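Local coordinates for protein bacteriophage virulence determinant (Salmonella enterica subsp. enterica serovar Typhimurium str. 14028S, PDB 6GGR) that is a zinc metalloprotease effector that binds the host transcription factor p65 and probably cleaves it to deactivate NF-kappa B signalling, at residues Asn114-Thr118 / Ser163-Gln167. Residues are numbered along the deposited sequence; the frame is centred on the assembly and turned at random.
Sequences NFGTT and SFIHQ. Unlike the reference sequence in segment 163-167: Gln-167 (reference Glu).
An outer strand and a metal-binding helix can together build a substrate cleft, as in zincin metalloproteases, and 114-118 against 163-167 is a compact case. The strand 116-117, the outer strand of this chain's mixed three-stranded sheet, where Thr-117 makes backbone hydrogen bonds to p65, has Gly-116 fully extended (phi/psi 179/164) and meets a regular turn of helix 160-173, closed by Gln-167 N to Ser-163 O at 3.1 Å. The nearest CA atoms across the two segments are those of Gly-116 and Gln-167, 6.0 Å apart. Two residues carry most of the buried surface, Gln-167 and Phe-115. The ring of Phe-115 (chi1 m) points at the helix and packs against its side: Ser-163 CB lies over one face in a CH-pi contact, 3.7 Å from the ring centroid, while Phe-164 CD1 sits at its edge, 3.9 Å from Phe-115 CE1. Gln-167, folded m,m, approaches from the next turn, placing its CG 3.9 Å from Phe-115 CD1 and its CD 3.7 Å from Gly-116 CA. Beside it, Thr-117 (chi1 p) sets its methyl CG2 3.2 Å from Gln-167 O. His-166 turns sideways; with His-170 and Asp-177 it forms the zinc site, empty in this chain. His-166 to His-170 reads HQVVH, matching the zincin HExxH motif but with Gln for the reference Glu, which in such enzymes generally activates water. Ser-163 OG bonds to Asp-139, to Asp-159 O and to a basic p65 side chain. The contact thus joins an aromatic half to a buried amide lying against the strand backbone, with Thr-117 and Ser-163 still bonding to p65, consistent with a cleft that holds substrate beside the metal.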
ATOM      1  N   ASN B 114      -4.326  -6.457   3.776  1.00 42.74           N
ATOM      2  CA  ASN B 114      -4.026  -5.101   3.340  1.00 44.66           C
ATOM      3  C   ASN B 114      -4.886  -4.735   2.137  1.00 45.09           C
ATOM      4  O   ASN B 114      -5.098  -5.547   1.233  1.00 49.82           O
ATOM      5  CB  ASN B 114      -2.541  -4.976   2.991  1.00 52.97           C
ATOM      6  CG  ASN B 114      -2.086  -3.535   2.885  1.00 56.90           C
ATOM      7  OD1 ASN B 114      -2.102  -2.796   3.869  1.00 53.99           O
ATOM      8  ND2 ASN B 114      -1.662  -3.131   1.693  1.00 68.17           N
ATOM      9  N   PHE B 115      -5.394  -3.505   2.136  1.00 39.27           N
ATOM     10  CA  PHE B 115      -6.256  -3.041   1.055  1.00 40.55           C
ATOM     11  C   PHE B 115      -5.585  -3.232  -0.299  1.00 38.16           C
ATOM     12  O   PHE B 115      -4.479  -2.739  -0.531  1.00 46.95           O
ATOM     13  CB  PHE B 115      -6.606  -1.565   1.270  1.00 33.01           C
ATOM     14  CG  PHE B 115      -7.673  -1.338   2.304  1.00 34.92           C
ATOM     15  CD1 PHE B 115      -8.984  -1.717   2.061  1.00 32.83           C
ATOM     16  CD2 PHE B 115      -7.370  -0.732   3.509  1.00 36.80           C
ATOM     17  CE1 PHE B 115      -9.967  -1.504   3.010  1.00 40.00           C
ATOM     18  CE2 PHE B 115      -8.356  -0.514   4.460  1.00 34.20           C
ATOM     19  CZ  PHE B 115      -9.651  -0.903   4.209  1.00 37.39           C
ATOM     20  N   GLY B 116      -6.260  -3.939  -1.198  1.00 40.68           N
ATOM     21  CA  GLY B 116      -5.722  -4.150  -2.526  1.00 42.45           C
ATOM     22  C   GLY B 116      -6.661  -4.996  -3.358  1.00 44.28           C
ATOM     23  O   GLY B 116      -7.580  -5.644  -2.843  1.00 39.34           O
ATOM     24  N   THR B 117      -6.416  -4.969  -4.666  1.00 40.22           N
ATOM     25  CA  THR B 117      -7.174  -5.779  -5.609  1.00 45.57           C
ATOM     26  C   THR B 117      -6.275  -6.115  -6.786  1.00 44.00           C
ATOM     27  O   THR B 117      -5.467  -5.287  -7.212  1.00 47.77           O
ATOM     28  CB  THR B 117      -8.433  -5.062  -6.117  1.00 67.52           C
ATOM     29  OG1 THR B 117      -8.056  -3.954  -6.942  1.00 73.03           O
ATOM     30  CG2 THR B 117      -9.280  -4.559  -4.967  1.00 38.89           C
ATOM     31  N   THR B 118      -6.434  -7.325  -7.312  1.00 46.18           N
ATOM     32  CA  THR B 118      -5.608  -7.802  -8.415  1.00 55.18           C
ATOM     33  C   THR B 118      -6.144  -7.255  -9.732  1.00 58.96           C
ATOM     34  O   THR B 118      -7.273  -7.566 -10.125  1.00 61.92           O
ATOM     35  CB  THR B 118      -5.592  -9.327  -8.438  1.00 61.27           C
ATOM     36  OG1 THR B 118      -6.933  -9.817  -8.567  1.00 69.03           O
ATOM     37  CG2 THR B 118      -4.983  -9.878  -7.159  1.00 67.03           C
ATOM     38  N   SER B 163     -11.942   3.649   1.469  1.00 33.53           N
ATOM     39  CA  SER B 163     -11.049   2.529   1.184  1.00 32.07           C
ATOM     40  C   SER B 163     -11.790   1.409   0.465  1.00 25.00           C
ATOM     41  O   SER B 163     -11.283   0.836  -0.507  1.00 32.54           O
ATOM     42  CB  SER B 163     -10.424   2.014   2.478  1.00 29.89           C
ATOM     43  OG  SER B 163      -9.774   3.054   3.184  1.00 33.14           O
ATOM     44  N   PHE B 164     -12.995   1.079   0.936  1.00 24.43           N
ATOM     45  CA  PHE B 164     -13.781   0.026   0.301  1.00 28.39           C
ATOM     46  C   PHE B 164     -14.133   0.395  -1.134  1.00 33.51           C
ATOM     47  O   PHE B 164     -13.976  -0.415  -2.054  1.00 29.79           O
ATOM     48  CB  PHE B 164     -15.046  -0.239   1.119  1.00 32.32           C
ATOM     49  CG  PHE B 164     -14.855  -1.237   2.229  1.00 34.14           C
ATOM     50  CD1 PHE B 164     -13.825  -1.097   3.144  1.00 37.00           C
ATOM     51  CD2 PHE B 164     -15.724  -2.308   2.367  1.00 34.63           C
ATOM     52  CE1 PHE B 164     -13.656  -2.013   4.161  1.00 42.84           C
ATOM     53  CE2 PHE B 164     -15.564  -3.223   3.384  1.00 36.65           C
ATOM     54  CZ  PHE B 164     -14.529  -3.076   4.285  1.00 48.47           C
ATOM     55  N   ILE B 165     -14.615   1.621  -1.344  1.00 32.15           N
ATOM     56  CA  ILE B 165     -15.014   2.043  -2.687  1.00 28.40           C
ATOM     57  C   ILE B 165     -13.804   2.100  -3.610  1.00 31.27           C
ATOM     58  O   ILE B 165     -13.879   1.710  -4.781  1.00 29.17           O
ATOM     59  CB  ILE B 165     -15.740   3.399  -2.620  1.00 28.51           C
ATOM     60  CG1 ILE B 165     -17.061   3.267  -1.848  1.00 32.25           C
ATOM     61  CG2 ILE B 165     -15.982   3.963  -4.023  1.00 30.13           C
ATOM     62  CD1 ILE B 165     -18.048   2.275  -2.443  1.00 36.03           C
ATOM     63  N   HIS B 166     -12.674   2.587  -3.100  1.00 31.07           N
ATOM     64  CA  HIS B 166     -11.463   2.647  -3.912  1.00 29.55           C
ATOM     65  C   HIS B 166     -11.082   1.266  -4.431  1.00 28.76           C
ATOM     66  O   HIS B 166     -10.797   1.094  -5.622  1.00 32.83           O
ATOM     67  CB  HIS B 166     -10.320   3.252  -3.097  1.00 30.37           C
ATOM     68  CG  HIS B 166      -9.065   3.466  -3.886  1.00 35.01           C
ATOM     69  ND1 HIS B 166      -8.658   4.711  -4.313  1.00 35.45           N
ATOM     70  CD2 HIS B 166      -8.135   2.591  -4.335  1.00 30.83           C
ATOM     71  CE1 HIS B 166      -7.524   4.596  -4.982  1.00 37.77           C
ATOM     72  NE2 HIS B 166      -7.185   3.319  -5.011  1.00 41.23           N
ATOM     73  N   GLN B 167     -11.067   0.264  -3.549  1.00 38.20           N
ATOM     74  CA  GLN B 167     -10.692  -1.080  -3.978  1.00 37.24           C
ATOM     75  C   GLN B 167     -11.742  -1.673  -4.907  1.00 40.64           C
ATOM     76  O   GLN B 167     -11.404  -2.358  -5.879  1.00 40.21           O
ATOM     77  CB  GLN B 167     -10.486  -1.988  -2.765  1.00 36.96           C
ATOM     78  CG  GLN B 167      -9.390  -1.537  -1.820  1.00 35.00           C
ATOM     79  CD  GLN B 167      -8.055  -1.339  -2.508  1.00 37.98           C
ATOM     80  OE1 GLN B 167      -7.771  -1.957  -3.535  1.00 44.85           O
ATOM     81  NE2 GLN B 167      -7.232  -0.468  -1.951  1.00 41.35           N
TER